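Local coordinates for protein sensor histidine kinase PdtaS (Mycobacterium tuberculosis, PDB 2YKF) that probably autophosphorylates on a histidine when cyclic di-GMP rises in nutrient-starved cells, the part here being its GAF- and PAS-domain sensor region, at residues D41-V46 with V127-Q132; V56-P61 with D71-V76; G257-L262 with R281-V286. All blocks are in the same frame, centred on the assembly; numbering follows the deposited sequence.

Interaction 1. Residues D41-V46 with V127-Q132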
# COMPACT_ATOMS: atom_id res chain seq x y z
N ASP A 41 -2.58 -0.47 -14.70
CA ASP A 41 -1.24 -0.07 -14.97
C ASP A 41 -1.14 1.27 -15.73
O ASP A 41 -2.01 1.58 -16.58
CB ASP A 41 -0.58 -1.13 -15.88
CG ASP A 41 -0.49 -2.45 -15.22
OD1 ASP A 41 0.52 -2.61 -14.50
OD2 ASP A 41 -1.38 -3.34 -15.45
N TYR A 42 -0.10 2.08 -15.47
CA TYR A 42 0.09 3.27 -16.35
C TYR A 42 1.49 3.27 -16.87
O TYR A 42 2.47 2.87 -16.13
CB TYR A 42 -0.11 4.60 -15.56
CG TYR A 42 -1.57 4.91 -15.30
CD1 TYR A 42 -2.25 4.34 -14.21
CD2 TYR A 42 -2.30 5.75 -16.20
CE1 TYR A 42 -3.62 4.57 -14.02
CE2 TYR A 42 -3.62 6.01 -16.02
CZ TYR A 42 -4.28 5.45 -14.91
OH TYR A 42 -5.59 5.76 -14.72
N LEU A 43 1.65 3.79 -18.08
CA LEU A 43 2.96 4.03 -18.61
C LEU A 43 3.02 5.50 -18.93
O LEU A 43 2.04 6.03 -19.33
CB LEU A 43 3.16 3.22 -19.87
CG LEU A 43 3.80 1.83 -19.79
CD1 LEU A 43 3.29 0.94 -18.76
CD2 LEU A 43 3.70 1.16 -21.17
N MET A 44 4.18 6.13 -18.78
CA MET A 44 4.34 7.53 -19.14
C MET A 44 5.21 7.63 -20.39
O MET A 44 6.30 7.12 -20.43
CB MET A 44 5.03 8.29 -18.03
CG MET A 44 5.21 9.78 -18.38
SD MET A 44 6.11 10.69 -17.06
CE MET A 44 4.68 11.02 -16.08
N TRP A 45 4.71 8.35 -21.40
CA TRP A 45 5.42 8.48 -22.70
C TRP A 45 5.79 9.92 -22.94
O TRP A 45 4.97 10.81 -22.65
CB TRP A 45 4.49 8.05 -23.83
CG TRP A 45 4.10 6.63 -23.72
CD1 TRP A 45 3.00 6.12 -23.15
CD2 TRP A 45 4.83 5.55 -24.24
NE1 TRP A 45 3.00 4.73 -23.25
CE2 TRP A 45 4.12 4.37 -23.94
CE3 TRP A 45 6.00 5.46 -24.99
CZ2 TRP A 45 4.56 3.09 -24.35
CZ3 TRP A 45 6.46 4.19 -25.38
CH2 TRP A 45 5.75 3.03 -25.04
N VAL A 46 7.02 10.15 -23.40
CA VAL A 46 7.45 11.48 -23.88
C VAL A 46 7.80 11.39 -25.40
O VAL A 46 7.90 10.27 -25.94
CB VAL A 46 8.61 12.12 -23.07
CG1 VAL A 46 8.16 12.40 -21.55
CG2 VAL A 46 9.94 11.26 -23.11
N VAL A 127 2.30 11.80 -22.17
CA VAL A 127 1.03 11.08 -22.30
C VAL A 127 1.06 9.76 -21.48
O VAL A 127 2.04 9.05 -21.51
CB VAL A 127 0.76 10.74 -23.77
CG1 VAL A 127 -0.49 9.93 -23.88
CG2 VAL A 127 0.59 12.06 -24.55
N LEU A 128 -0.02 9.47 -20.79
CA LEU A 128 -0.15 8.24 -19.99
C LEU A 128 -0.90 7.30 -20.80
O LEU A 128 -1.91 7.69 -21.38
CB LEU A 128 -1.02 8.54 -18.76
CG LEU A 128 -0.47 9.63 -17.80
CD1 LEU A 128 -1.39 9.72 -16.60
CD2 LEU A 128 0.92 9.25 -17.31
N THR A 129 -0.46 6.05 -20.85
CA THR A 129 -1.39 4.99 -21.30
C THR A 129 -1.82 4.15 -20.12
O THR A 129 -0.97 3.83 -19.24
CB THR A 129 -0.76 4.13 -22.41
OG1 THR A 129 0.53 3.62 -21.97
CG2 THR A 129 -0.60 5.01 -23.75
N ARG A 130 -3.12 3.86 -20.04
CA ARG A 130 -3.69 3.03 -19.00
C ARG A 130 -3.96 1.59 -19.54
O ARG A 130 -4.51 1.43 -20.64
CB ARG A 130 -4.99 3.67 -18.52
CG ARG A 130 -5.77 2.97 -17.41
CD ARG A 130 -7.07 3.80 -17.05
NE ARG A 130 -8.00 3.14 -16.08
CZ ARG A 130 -9.02 3.76 -15.45
NH1 ARG A 130 -9.27 5.06 -15.65
NH2 ARG A 130 -9.80 3.10 -14.59
N HIS A 131 -3.55 0.55 -18.81
CA HIS A 131 -3.73 -0.81 -19.29
C HIS A 131 -4.36 -1.56 -18.17
O HIS A 131 -3.94 -1.41 -17.01
CB HIS A 131 -2.39 -1.42 -19.60
CG HIS A 131 -1.51 -0.58 -20.49
ND1 HIS A 131 -1.09 -1.01 -21.73
CD2 HIS A 131 -0.90 0.61 -20.27
CE1 HIS A 131 -0.28 -0.10 -22.25
NE2 HIS A 131 -0.14 0.89 -21.38
N GLN A 132 -5.39 -2.36 -18.45
CA GLN A 132 -6.03 -3.08 -17.39
C GLN A 132 -6.63 -4.38 -17.86
O GLN A 132 -6.75 -4.57 -19.07
CB GLN A 132 -7.09 -2.18 -16.76
CG GLN A 132 -8.32 -1.94 -17.62
CD GLN A 132 -9.20 -0.83 -17.03
OE1 GLN A 132 -9.62 -0.90 -15.87
NE2 GLN A 132 -9.46 0.19 -17.83

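Interaction 2. Residues V56-P61 with D71-V76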
# COMPACT_ATOMS: atom_id res chain seq x y z
N VAL A 56 9.12 6.49 -20.24
CA VAL A 56 10.10 6.96 -19.28
C VAL A 56 9.71 6.56 -17.83
O VAL A 56 10.51 6.76 -16.94
CB VAL A 56 10.31 8.52 -19.31
CG1 VAL A 56 10.94 9.00 -20.68
CG2 VAL A 56 8.97 9.20 -19.12
N ALA A 57 8.53 5.97 -17.63
CA ALA A 57 8.11 5.55 -16.27
C ALA A 57 6.96 4.64 -16.40
O ALA A 57 6.24 4.66 -17.42
CB ALA A 57 7.76 6.75 -15.32
N GLN A 58 6.75 3.82 -15.35
CA GLN A 58 5.71 2.86 -15.38
C GLN A 58 5.25 2.61 -13.93
O GLN A 58 6.10 2.58 -12.99
CB GLN A 58 6.32 1.55 -15.92
CG GLN A 58 5.35 0.31 -15.80
CD GLN A 58 5.99 -0.91 -16.49
OE1 GLN A 58 7.16 -0.86 -16.88
NE2 GLN A 58 5.23 -1.97 -16.67
N CYS A 59 3.98 2.45 -13.72
CA CYS A 59 3.46 2.06 -12.41
C CYS A 59 2.52 0.87 -12.51
O CYS A 59 1.76 0.78 -13.48
CB CYS A 59 2.71 3.25 -11.78
SG CYS A 59 2.43 3.15 -9.98
N ARG A 60 2.53 -0.02 -11.55
CA ARG A 60 1.48 -1.01 -11.50
C ARG A 60 0.53 -0.76 -10.34
O ARG A 60 0.94 -0.25 -9.31
CB ARG A 60 2.08 -2.43 -11.35
CG ARG A 60 3.14 -2.72 -12.42
CD ARG A 60 3.63 -4.19 -12.34
NE ARG A 60 4.40 -4.45 -13.58
CZ ARG A 60 5.70 -4.27 -13.68
NH1 ARG A 60 6.40 -3.85 -12.63
NH2 ARG A 60 6.32 -4.57 -14.81
N PRO A 61 -0.72 -1.22 -10.45
CA PRO A 61 -1.62 -1.04 -9.30
C PRO A 61 -1.29 -2.01 -8.14
O PRO A 61 -0.88 -3.15 -8.38
CB PRO A 61 -2.99 -1.41 -9.88
CG PRO A 61 -2.68 -2.41 -11.00
CD PRO A 61 -1.30 -2.06 -11.51
N ASP A 71 9.05 -5.01 -17.97
CA ASP A 71 9.44 -3.66 -17.70
C ASP A 71 9.45 -2.83 -18.99
O ASP A 71 10.30 -3.04 -19.85
CB ASP A 71 10.81 -3.61 -17.04
CG ASP A 71 11.18 -2.20 -16.52
OD1 ASP A 71 10.45 -1.21 -16.82
OD2 ASP A 71 12.24 -2.09 -15.84
N ALA A 72 8.56 -1.84 -19.09
CA ALA A 72 8.47 -0.99 -20.30
C ALA A 72 9.36 0.26 -20.35
O ALA A 72 9.51 0.94 -21.42
CB ALA A 72 6.96 -0.63 -20.59
N VAL A 73 9.99 0.60 -19.23
CA VAL A 73 10.75 1.81 -19.11
C VAL A 73 11.97 1.73 -20.03
O VAL A 73 12.64 0.69 -20.07
CB VAL A 73 11.22 2.04 -17.68
CG1 VAL A 73 12.04 3.29 -17.64
CG2 VAL A 73 9.97 2.20 -16.72
N GLY A 74 12.23 2.83 -20.75
CA GLY A 74 13.35 2.92 -21.69
C GLY A 74 12.97 2.46 -23.09
O GLY A 74 13.74 2.63 -24.01
N THR A 75 11.80 1.87 -23.26
CA THR A 75 11.28 1.48 -24.59
C THR A 75 11.20 2.72 -25.52
O THR A 75 10.58 3.73 -25.18
CB THR A 75 9.83 0.97 -24.49
OG1 THR A 75 9.79 -0.29 -23.83
CG2 THR A 75 9.22 0.78 -25.90
N VAL A 76 11.72 2.58 -26.75
CA VAL A 76 11.81 3.68 -27.70
C VAL A 76 11.17 3.17 -28.97
O VAL A 76 11.50 2.08 -29.49
CB VAL A 76 13.28 4.07 -27.97
CG1 VAL A 76 13.39 5.07 -29.14
CG2 VAL A 76 13.96 4.69 -26.72
O HOH W 1 8.94 -0.90 -14.75

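Interaction 3. Residues G257-L262 with R281-V286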
# COMPACT_ATOMS: atom_id res chain seq x y z
N GLY A 257 -7.60 7.86 21.68
CA GLY A 257 -6.65 6.75 21.89
C GLY A 257 -5.98 6.24 20.60
O GLY A 257 -4.98 5.60 20.69
N ALA A 258 -6.56 6.55 19.42
CA ALA A 258 -6.04 6.14 18.10
C ALA A 258 -5.18 7.26 17.49
O ALA A 258 -5.24 8.39 17.94
CB ALA A 258 -7.22 5.85 17.16
N THR A 259 -4.34 6.94 16.50
CA THR A 259 -3.55 7.94 15.77
C THR A 259 -3.81 7.61 14.31
O THR A 259 -3.65 6.44 13.90
CB THR A 259 -2.05 7.81 16.02
OG1 THR A 259 -1.81 8.00 17.42
CG2 THR A 259 -1.21 8.92 15.19
N VAL A 260 -4.30 8.58 13.56
CA VAL A 260 -4.49 8.37 12.14
C VAL A 260 -3.58 9.30 11.32
O VAL A 260 -3.20 10.41 11.80
CB VAL A 260 -5.94 8.51 11.71
CG1 VAL A 260 -6.79 7.44 12.35
CG2 VAL A 260 -6.47 9.94 12.10
N LEU A 261 -3.22 8.88 10.12
CA LEU A 261 -2.53 9.78 9.19
C LEU A 261 -3.58 10.14 8.16
O LEU A 261 -4.28 9.28 7.68
CB LEU A 261 -1.39 9.09 8.40
CG LEU A 261 -0.12 8.69 9.11
CD1 LEU A 261 0.83 8.04 8.05
CD2 LEU A 261 0.46 9.96 9.68
N LEU A 262 -3.65 11.42 7.82
CA LEU A 262 -4.64 11.91 6.86
C LEU A 262 -3.89 12.54 5.73
O LEU A 262 -2.90 13.27 5.99
CB LEU A 262 -5.50 13.02 7.46
CG LEU A 262 -6.40 12.65 8.60
CD1 LEU A 262 -7.02 13.94 9.14
CD2 LEU A 262 -7.44 11.76 8.10
N ARG A 281 -5.13 6.56 7.20
CA ARG A 281 -4.55 5.28 7.57
C ARG A 281 -4.51 5.25 9.10
O ARG A 281 -3.94 6.15 9.70
CB ARG A 281 -3.11 5.17 7.07
CG ARG A 281 -2.54 3.78 7.45
CD ARG A 281 -1.06 3.53 7.08
NE ARG A 281 -0.87 2.08 7.29
CZ ARG A 281 0.31 1.45 7.40
NH1 ARG A 281 1.47 2.12 7.25
NH2 ARG A 281 0.32 0.11 7.57
N ASP A 282 -5.12 4.25 9.72
CA ASP A 282 -4.96 4.03 11.17
C ASP A 282 -3.53 3.59 11.48
O ASP A 282 -3.07 2.48 11.13
CB ASP A 282 -6.01 3.02 11.64
CG ASP A 282 -5.93 2.75 13.16
OD1 ASP A 282 -4.94 3.21 13.77
OD2 ASP A 282 -6.85 2.08 13.70
N VAL A 283 -2.77 4.45 12.11
CA VAL A 283 -1.41 4.06 12.44
C VAL A 283 -1.17 3.84 13.98
O VAL A 283 -0.08 3.99 14.47
CB VAL A 283 -0.40 5.05 11.87
CG1 VAL A 283 -0.48 5.05 10.33
CG2 VAL A 283 -0.64 6.45 12.42
N THR A 284 -2.24 3.59 14.70
CA THR A 284 -2.16 3.40 16.15
C THR A 284 -1.07 2.38 16.55
O THR A 284 -0.24 2.69 17.41
CB THR A 284 -3.52 2.94 16.68
OG1 THR A 284 -4.51 3.90 16.28
CG2 THR A 284 -3.53 2.83 18.25
N GLU A 285 -1.07 1.22 15.89
CA GLU A 285 -0.14 0.14 16.21
C GLU A 285 1.09 0.21 15.33
O GLU A 285 2.05 -0.47 15.59
CB GLU A 285 -0.80 -1.23 16.05
CG GLU A 285 -2.26 -1.28 16.61
CD GLU A 285 -2.32 -1.01 18.10
OE1 GLU A 285 -1.26 -1.23 18.74
OE2 GLU A 285 -3.35 -0.55 18.61
N VAL A 286 1.04 0.98 14.26
CA VAL A 286 2.19 1.08 13.35
C VAL A 286 3.19 2.06 13.98
O VAL A 286 4.36 1.76 14.08
CB VAL A 286 1.76 1.49 11.90
CG1 VAL A 286 2.99 1.59 11.00
CG2 VAL A 286 0.73 0.49 11.33

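Interaction 1. Residues D41-V46 with V127-Q132
Asp41, Leu43 and Trp45 pair through their main chains with His131, Thr129 and Val127, and each pair exchanges two N-H...O bonds; in the first, Asp41 N lies 2.8 Å from His131 O. The axes of the two short segments run 156° apart, close to antiparallel. Between these hydrogen-bonded pairs sit the non-hydrogen-bonded ones, Tyr42 with Arg130 and Met44 with Leu128. Three of these four residues turn CA-H to a carbonyl across the contact, as where Tyr42 CA comes 3.1 Å from Thr129 O.

The polar side-chain contact centres on Thr129. With chi1 at 53° its OG1 stands between the backbone N and the carbonyl carbon, where the indole of Trp45 meets it edge-on: Trp45 NE1 donates to Thr129 OG1 at 3.0 Å, and the oxygen lies in the ring plane. His131 NE2, on the same strand as the threonine, is hydrogen-bonded to Thr129 OG1 at 2.9 Å, which ties two rings to one buried hydroxyl. The carboxylate of Asp41 is taken up elsewhere, by Thr66 and by the backbone of Val67.

On the other face, contacts are mostly apolar. The extended chain of Arg130 lies beside Tyr42 and points the same way. Arg130 CG sits off-centre over the Tyr42 ring in a CH-pi contact, 4.3 Å from the centroid, while Arg130 CD reaches 3.4 Å from Tyr42 OH, a hydroxyl bonded to Ser38. Leu128 CB approaches the ring edge at Tyr42 CD2, 4.0 Å away.

Helix 18-38 packs on the face of Tyr42 and Met44; helix 83-90 packs on that of Trp45, Val127 and Thr129. This is the middle of the five-stranded antiparallel sheet of the GAF domain, where its first and last strands in chain order run side by side between helices.

Interaction 2. Residues V56-P61 with D71-V76
Val73 makes the close apolar part of this contact. Val73 CG2 lies 3.8 Å from Gln58 CB and 3.9 Å from Ala57 CA, and its CG1 rests near Val56 O, so the valine spans three residues of strand 53-59. Leu9 of helix 6-13 touches the same side chain.

Beside it, Gln58 reaches across from the strand. CG is anti to the backbone N (chi1 171°) and the chain beyond is extended, which carries the amide to the loop. Gln58 OE1 accepts from Ala72 N at 2.8 Å, a nearly straight bond (161°), while NE2 is hydrogen-bonded to Thr70 O.

The loop is shaped by two overlapping turns. Asp71 OD1 accepts from Val73 N from above the carboxylate plane, closing an Asx turn, and Ala72 to Thr75 form a type II beta turn in which Ala72 O takes both Thr75 N and Thr75 OG1 on one face of its plane.

The fit is looser at the water and toward the second subunit. Gln58 OE1 and Asp71 OD1, two acceptors 3.3 Å apart, share a water that donates to Gln58 OE1 at 2.8 Å and more weakly to Asp71 OD1. Arg60 only skirts residues 71-76, Arg60 NH2 lying 4.2 Å from Asp71 N; its NE bonds to Val68 O and its NH1 to Asn198 and Ser201 of the second subunit. Asp71 OD2 likewise turns to that subunit, forming a salt bridge with Arg205.

Interaction 3. Residues G257-L262 with R281-V286
At the open end of a beta hairpin in the PAS-like domain, Leu261 and Arg281 form the last regular antiparallel hydrogen-bonded pair, with Leu261 N 2.9 Å from Arg281 O and the return bond equally long. Val260 and Asp282 follow as a non-hydrogen-bonded pair.

Beyond them the second segment bends out of strand geometry. Thr259 O still receives Val283 N, at 2.8 Å, but Thr259 N donates to a side chain, Thr284 OG1, 3.1 Å away. Thr284 OG1, beside its own backbone N (chi1 -56°), donates to Asp282 OD1 at 2.6 Å on the syn side. Thr284 N meets the same oxygen nearly along its C-O axis, closing an Asx turn, so one carboxylate oxygen accepts from both the backbone N and the hydroxyl of the threonine.

Val283 packs against the strand: Val283 CG1 lies 3.9 Å from Leu261 CG, the two side chains crossing at about a right angle, and Val283 CG2 lies 3.8 Å from Thr259 CG2. Thr259 OG1 turns instead to Asp254 of strand 250-255.

An Asx turn thus lies where strand 272-282, central in the PAS-like antiparallel sheet and last in chain order, leaves its hairpin partner.

Interactions 1 and 2 both build on one GAF-domain sheet, interaction 2 joining its strand 53-59 to a loop: strand 41-47 lies between strands 123-131 and 53-59, and Met44 N bonds to Ala57 O where the two contacts meet. Interaction 3 stands in the PAS-like domain, its centre about 33 Å from the centres of the other two. Interaction 1 is buried and rests on a full ladder of backbone bonds, with a hydroxyl serving two rings inside the core. The other two are partly buried and touch the second subunit. In both, an aspartate closes an Asx turn and a side-chain oxygen accepts a backbone N-H across the contact: an amide oxygen in interaction 2, a threonine hydroxyl in interaction 3.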